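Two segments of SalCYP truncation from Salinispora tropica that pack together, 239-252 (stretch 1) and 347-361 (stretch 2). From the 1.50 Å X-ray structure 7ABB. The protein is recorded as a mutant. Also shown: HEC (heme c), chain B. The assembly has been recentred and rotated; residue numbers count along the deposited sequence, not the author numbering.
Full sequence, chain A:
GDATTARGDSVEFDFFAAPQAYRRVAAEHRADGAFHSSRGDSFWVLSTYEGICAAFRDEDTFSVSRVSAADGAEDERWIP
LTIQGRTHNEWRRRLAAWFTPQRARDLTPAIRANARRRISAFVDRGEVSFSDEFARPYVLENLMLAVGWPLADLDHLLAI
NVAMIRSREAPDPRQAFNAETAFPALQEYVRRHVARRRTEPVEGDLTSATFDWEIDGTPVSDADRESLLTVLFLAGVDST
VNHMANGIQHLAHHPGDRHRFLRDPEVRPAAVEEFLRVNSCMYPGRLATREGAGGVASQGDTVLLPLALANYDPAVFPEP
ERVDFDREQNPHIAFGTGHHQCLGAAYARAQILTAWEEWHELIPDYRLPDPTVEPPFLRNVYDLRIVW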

# COMPACT_ATOMS: atom_id res chain seq x y z
N SER A 239 -2.28 -2.32 -2.50
CA SER A 239 -1.27 -1.28 -2.69
C SER A 239 0.03 -1.86 -3.21
O SER A 239 0.70 -1.23 -4.06
CB SER A 239 -0.99 -0.55 -1.39
OG SER A 239 -2.00 0.38 -1.10
N THR A 240 0.44 -3.02 -2.71
CA THR A 240 1.66 -3.68 -3.19
C THR A 240 1.51 -4.08 -4.64
O THR A 240 2.39 -3.82 -5.46
CB THR A 240 2.01 -4.89 -2.31
OG1 THR A 240 2.05 -4.48 -0.94
CG2 THR A 240 3.36 -5.46 -2.67
N VAL A 241 0.38 -4.72 -4.99
CA VAL A 241 0.13 -5.13 -6.36
C VAL A 241 0.19 -3.92 -7.28
O VAL A 241 0.80 -3.97 -8.35
CB VAL A 241 -1.23 -5.85 -6.48
CG1 VAL A 241 -1.64 -6.02 -7.97
CG2 VAL A 241 -1.19 -7.18 -5.80
N ASN A 242 -0.46 -2.82 -6.90
CA ASN A 242 -0.56 -1.71 -7.85
C ASN A 242 0.75 -0.95 -7.97
O ASN A 242 1.03 -0.41 -9.04
CB ASN A 242 -1.72 -0.80 -7.49
CG ASN A 242 -3.06 -1.50 -7.67
OD1 ASN A 242 -3.13 -2.59 -8.27
ND2 ASN A 242 -4.13 -0.90 -7.18
N HIS A 243 1.58 -0.92 -6.91
CA HIS A 243 2.94 -0.40 -7.06
C HIS A 243 3.77 -1.29 -7.98
O HIS A 243 4.53 -0.78 -8.83
CB HIS A 243 3.60 -0.25 -5.69
CG HIS A 243 3.39 1.10 -5.08
ND1 HIS A 243 3.94 2.26 -5.61
CD2 HIS A 243 2.68 1.49 -3.99
CE1 HIS A 243 3.59 3.28 -4.85
NE2 HIS A 243 2.83 2.84 -3.86
N MET A 244 3.61 -2.61 -7.87
CA MET A 244 4.31 -3.51 -8.77
C MET A 244 3.91 -3.24 -10.21
O MET A 244 4.75 -3.22 -11.11
CB MET A 244 4.01 -4.97 -8.42
CG MET A 244 4.71 -5.48 -7.20
SD MET A 244 4.23 -7.17 -6.77
CE MET A 244 4.75 -8.00 -8.27
N ALA A 245 2.61 -3.04 -10.42
CA ALA A 245 2.07 -2.90 -11.77
C ALA A 245 2.45 -1.57 -12.39
O ALA A 245 2.86 -1.51 -13.56
CB ALA A 245 0.55 -3.05 -11.72
N ASN A 246 2.28 -0.47 -11.66
CA ASN A 246 2.62 0.83 -12.23
C ASN A 246 4.11 0.94 -12.51
O ASN A 246 4.51 1.58 -13.50
CB ASN A 246 2.17 1.94 -11.28
CG ASN A 246 0.70 2.27 -11.45
OD1 ASN A 246 0.28 2.68 -12.53
ND2 ASN A 246 -0.07 2.10 -10.38
N GLY A 247 4.95 0.31 -11.68
CA GLY A 247 6.38 0.33 -11.93
C GLY A 247 6.76 -0.46 -13.18
O GLY A 247 7.50 0.04 -14.03
N ILE A 248 6.28 -1.70 -13.29
CA ILE A 248 6.60 -2.50 -14.48
C ILE A 248 5.97 -1.87 -15.72
O ILE A 248 6.55 -1.94 -16.81
CB ILE A 248 6.16 -3.97 -14.32
CG1 ILE A 248 6.93 -4.83 -15.31
CG2 ILE A 248 4.68 -4.14 -14.50
CD1 ILE A 248 8.35 -5.10 -14.83
N GLN A 249 4.80 -1.24 -15.59
CA GLN A 249 4.22 -0.59 -16.75
C GLN A 249 5.12 0.53 -17.27
O GLN A 249 5.30 0.69 -18.49
CB GLN A 249 2.83 -0.05 -16.42
CG GLN A 249 2.20 0.64 -17.62
CD GLN A 249 0.80 1.10 -17.41
OE1 GLN A 249 -0.13 0.59 -18.01
NE2 GLN A 249 0.64 2.14 -16.61
N HIS A 250 5.69 1.33 -16.36
CA HIS A 250 6.64 2.35 -16.76
C HIS A 250 7.85 1.74 -17.46
O HIS A 250 8.25 2.21 -18.54
CB HIS A 250 7.09 3.15 -15.54
CG HIS A 250 8.16 4.15 -15.86
ND1 HIS A 250 7.89 5.49 -16.05
CD2 HIS A 250 9.49 4.01 -15.99
CE1 HIS A 250 9.01 6.12 -16.32
NE2 HIS A 250 10.00 5.25 -16.29
N LEU A 251 8.48 0.72 -16.86
CA LEU A 251 9.64 0.10 -17.49
C LEU A 251 9.28 -0.44 -18.87
O LEU A 251 10.09 -0.36 -19.81
CB LEU A 251 10.19 -1.00 -16.60
CG LEU A 251 10.72 -0.56 -15.22
CD1 LEU A 251 11.12 -1.78 -14.38
CD2 LEU A 251 11.90 0.37 -15.33
N ALA A 252 8.08 -1.00 -19.02
CA ALA A 252 7.66 -1.55 -20.31
C ALA A 252 7.47 -0.49 -21.38
O ALA A 252 7.45 -0.82 -22.56
CB ALA A 252 6.37 -2.34 -20.11
N TYR A 347 8.07 -5.29 4.25
CA TYR A 347 7.61 -6.49 3.54
C TYR A 347 7.20 -6.12 2.12
O TYR A 347 7.48 -6.87 1.18
CB TYR A 347 6.45 -7.16 4.29
CG TYR A 347 6.26 -8.62 3.94
CD1 TYR A 347 7.31 -9.50 4.07
CD2 TYR A 347 5.03 -9.11 3.55
CE1 TYR A 347 7.16 -10.84 3.78
CE2 TYR A 347 4.86 -10.47 3.26
CZ TYR A 347 5.94 -11.32 3.38
OH TYR A 347 5.82 -12.67 3.10
N ALA A 348 6.51 -4.99 1.96
CA ALA A 348 6.14 -4.51 0.63
C ALA A 348 7.38 -4.26 -0.21
O ALA A 348 7.45 -4.68 -1.37
CB ALA A 348 5.30 -3.24 0.75
N ARG A 349 8.38 -3.57 0.35
CA ARG A 349 9.63 -3.33 -0.36
C ARG A 349 10.27 -4.65 -0.83
O ARG A 349 10.74 -4.76 -1.97
CB ARG A 349 10.60 -2.58 0.53
CG ARG A 349 10.29 -1.10 0.67
CD ARG A 349 11.20 -0.47 1.70
NE ARG A 349 11.15 0.97 1.55
CZ ARG A 349 10.73 1.83 2.47
NH1 ARG A 349 10.34 1.43 3.68
NH2 ARG A 349 10.72 3.14 2.17
N ALA A 350 10.34 -5.63 0.07
CA ALA A 350 10.95 -6.91 -0.29
C ALA A 350 10.18 -7.58 -1.42
O ALA A 350 10.77 -8.14 -2.35
CB ALA A 350 11.03 -7.83 0.93
N GLN A 351 8.85 -7.52 -1.37
CA GLN A 351 8.06 -8.16 -2.42
C GLN A 351 8.25 -7.48 -3.77
O GLN A 351 8.33 -8.17 -4.80
CB GLN A 351 6.58 -8.14 -2.06
CG GLN A 351 6.22 -9.03 -0.90
CD GLN A 351 4.76 -8.94 -0.60
OE1 GLN A 351 3.96 -9.52 -1.31
NE2 GLN A 351 4.41 -8.21 0.46
N ILE A 352 8.28 -6.15 -3.80
CA ILE A 352 8.42 -5.42 -5.05
C ILE A 352 9.79 -5.67 -5.66
O ILE A 352 9.92 -6.05 -6.83
CB ILE A 352 8.17 -3.92 -4.82
CG1 ILE A 352 6.73 -3.69 -4.45
CG2 ILE A 352 8.48 -3.11 -6.09
CD1 ILE A 352 6.48 -2.30 -3.81
N LEU A 353 10.84 -5.47 -4.88
CA LEU A 353 12.19 -5.65 -5.39
C LEU A 353 12.40 -7.08 -5.87
O LEU A 353 12.94 -7.32 -6.95
CB LEU A 353 13.22 -5.29 -4.33
CG LEU A 353 14.67 -5.49 -4.74
CD1 LEU A 353 15.00 -4.71 -6.01
CD2 LEU A 353 15.60 -5.09 -3.62
N THR A 354 12.00 -8.06 -5.05
CA THR A 354 12.22 -9.46 -5.41
C THR A 354 11.47 -9.81 -6.68
O THR A 354 12.02 -10.51 -7.56
CB THR A 354 11.79 -10.35 -4.25
OG1 THR A 354 12.56 -10.03 -3.08
CG2 THR A 354 12.03 -11.79 -4.58
N ALA A 355 10.22 -9.38 -6.80
CA ALA A 355 9.45 -9.70 -8.01
C ALA A 355 10.12 -9.10 -9.23
O ALA A 355 10.25 -9.78 -10.26
CB ALA A 355 8.03 -9.18 -7.91
N TRP A 356 10.55 -7.85 -9.15
CA TRP A 356 11.17 -7.25 -10.32
C TRP A 356 12.54 -7.88 -10.63
O TRP A 356 12.93 -7.97 -11.81
CB TRP A 356 11.31 -5.73 -10.14
CG TRP A 356 9.97 -4.99 -10.16
CD1 TRP A 356 8.76 -5.47 -10.57
CD2 TRP A 356 9.75 -3.63 -9.74
NE1 TRP A 356 7.80 -4.48 -10.43
CE2 TRP A 356 8.38 -3.36 -9.91
CE3 TRP A 356 10.58 -2.65 -9.23
CZ2 TRP A 356 7.83 -2.11 -9.61
CZ3 TRP A 356 10.03 -1.42 -8.91
CH2 TRP A 356 8.67 -1.17 -9.11
N GLU A 357 13.28 -8.31 -9.62
CA GLU A 357 14.52 -9.04 -9.86
C GLU A 357 14.25 -10.31 -10.65
O GLU A 357 14.90 -10.61 -11.67
CB GLU A 357 15.20 -9.36 -8.52
CG GLU A 357 15.89 -8.18 -7.85
CD GLU A 357 16.38 -8.50 -6.46
OE1 GLU A 357 15.85 -9.44 -5.83
OE2 GLU A 357 17.31 -7.80 -5.97
N GLU A 358 13.30 -11.12 -10.16
CA GLU A 358 13.05 -12.40 -10.83
C GLU A 358 12.43 -12.17 -12.20
O GLU A 358 12.71 -12.93 -13.14
CB GLU A 358 12.17 -13.29 -9.95
CG GLU A 358 12.83 -13.72 -8.64
CD GLU A 358 14.13 -14.43 -8.88
OE1 GLU A 358 14.13 -15.40 -9.66
OE2 GLU A 358 15.15 -14.01 -8.30
N TRP A 359 11.62 -11.12 -12.35
CA TRP A 359 11.05 -10.79 -13.65
C TRP A 359 12.15 -10.54 -14.67
O TRP A 359 12.12 -11.09 -15.77
CB TRP A 359 10.13 -9.57 -13.52
CG TRP A 359 9.51 -9.18 -14.83
CD1 TRP A 359 10.10 -8.46 -15.82
CD2 TRP A 359 8.20 -9.51 -15.29
NE1 TRP A 359 9.24 -8.32 -16.87
CE2 TRP A 359 8.06 -8.96 -16.58
CE3 TRP A 359 7.13 -10.24 -14.76
CZ2 TRP A 359 6.91 -9.10 -17.34
CZ3 TRP A 359 5.97 -10.38 -15.51
CH2 TRP A 359 5.87 -9.80 -16.79
N HIS A 360 13.14 -9.71 -14.33
CA HIS A 360 14.16 -9.37 -15.32
C HIS A 360 15.15 -10.49 -15.59
O HIS A 360 15.81 -10.51 -16.63
CB HIS A 360 14.87 -8.09 -14.87
CG HIS A 360 14.02 -6.88 -15.05
ND1 HIS A 360 13.09 -6.47 -14.13
CD2 HIS A 360 13.91 -6.03 -16.10
CE1 HIS A 360 12.47 -5.39 -14.57
NE2 HIS A 360 12.94 -5.10 -15.77
N GLU A 361 15.22 -11.49 -14.71
CA GLU A 361 16.03 -12.67 -14.97
C GLU A 361 15.40 -13.52 -16.06
O GLU A 361 16.11 -14.07 -16.91
CB GLU A 361 16.18 -13.48 -13.69
CG GLU A 361 16.92 -14.77 -13.89
CD GLU A 361 18.36 -14.57 -14.28
OE1 GLU A 361 18.86 -15.33 -15.15
OE2 GLU A 361 19.01 -13.67 -13.71
FE HEC B . 0.46 -0.30 4.59
CHA HEC B . -0.74 1.74 7.09
CHB HEC B . 0.78 2.46 2.58
CHC HEC B . 1.70 -2.30 2.10
CHD HEC B . -0.20 -3.06 6.46
NA HEC B . 0.08 1.67 4.79
C1A HEC B . -0.37 2.35 5.93
C2A HEC B . -0.43 3.78 5.70
C3A HEC B . 0.01 3.96 4.44
C4A HEC B . 0.33 2.67 3.87
CMA HEC B . 0.15 5.28 3.67
CAA HEC B . -0.86 4.89 6.74
CBA HEC B . -2.35 5.18 6.74
CGA HEC B . -2.65 6.29 7.73
O1A HEC B . -3.87 6.53 7.90
O2A HEC B . -1.69 6.88 8.29
NB HEC B . 1.06 0.00 2.70
C1B HEC B . 1.16 1.23 2.06
C2B HEC B . 1.75 1.00 0.78
C3B HEC B . 2.03 -0.32 0.66
C4B HEC B . 1.58 -0.96 1.84
CMB HEC B . 2.02 2.16 -0.20
CAB HEC B . 2.62 -1.15 -0.45
CBB HEC B . 3.33 -0.42 -1.53
NC HEC B . 0.67 -2.31 4.33
C1C HEC B . 1.29 -2.91 3.26
C2C HEC B . 1.42 -4.32 3.53
C3C HEC B . 0.90 -4.56 4.76
C4C HEC B . 0.41 -3.29 5.25
CMC HEC B . 2.08 -5.31 2.57
CAC HEC B . 0.73 -5.87 5.55
CBC HEC B . 1.60 -7.08 5.19
ND HEC B . -0.34 -0.59 6.40
C1D HEC B . -0.51 -1.85 6.97
C2D HEC B . -1.07 -1.66 8.27
C3D HEC B . -1.25 -0.20 8.49
C4D HEC B . -0.75 0.40 7.28
CMD HEC B . -1.44 -2.79 9.25
CAD HEC B . -1.83 0.51 9.73
CBD HEC B . -0.67 0.85 10.64
CGD HEC B . -1.17 1.65 11.83
O1D HEC B . -0.42 1.78 12.82
O2D HEC B . -2.31 2.15 11.76

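The two helices run in broadly the same direction, 36° apart, and at the middle of their contact M244 lies against I352, with M244 CG 3.9 Å from I352 CG1. The flexible thioether chain carries M244 CE on to A355 CB, 3.5 Å away, where the small alanine side chain leaves room for a methyl group. Next along, W356 has more of its surface covered by the opposing helix than any other residue here. Its indole reaches across to the other backbone, and G247 makes this possible: G247 CA lies 3.7 Å from W356 CZ2, and an ideal CB built on G247 would lie 2.3 Å from W356 CZ2, a clash. Farther on, I248 places CD1 over the face of W359, 4.0 Å from the centroid of the five-membered ring, a CH-pi contact suited to a branched aliphatic chain.

The indole of W356 also has a polar edge, and W356 NE1 donates a weak hydrogen bond to M244 O at 3.4 Å; that carbonyl already accepts the helical bond from I248 N. L251 CD1 meets H360 CE1 at 3.9 Å, near the plane of the imidazole, whose ND1 is held by W356 O at 2.8 Å. At the other end, towards the heme, T240 OG1 lies 3.9 Å from A348 CB and 3.4 Å from HEC CAB; the compact threonine and alanine fit beside the cofactor.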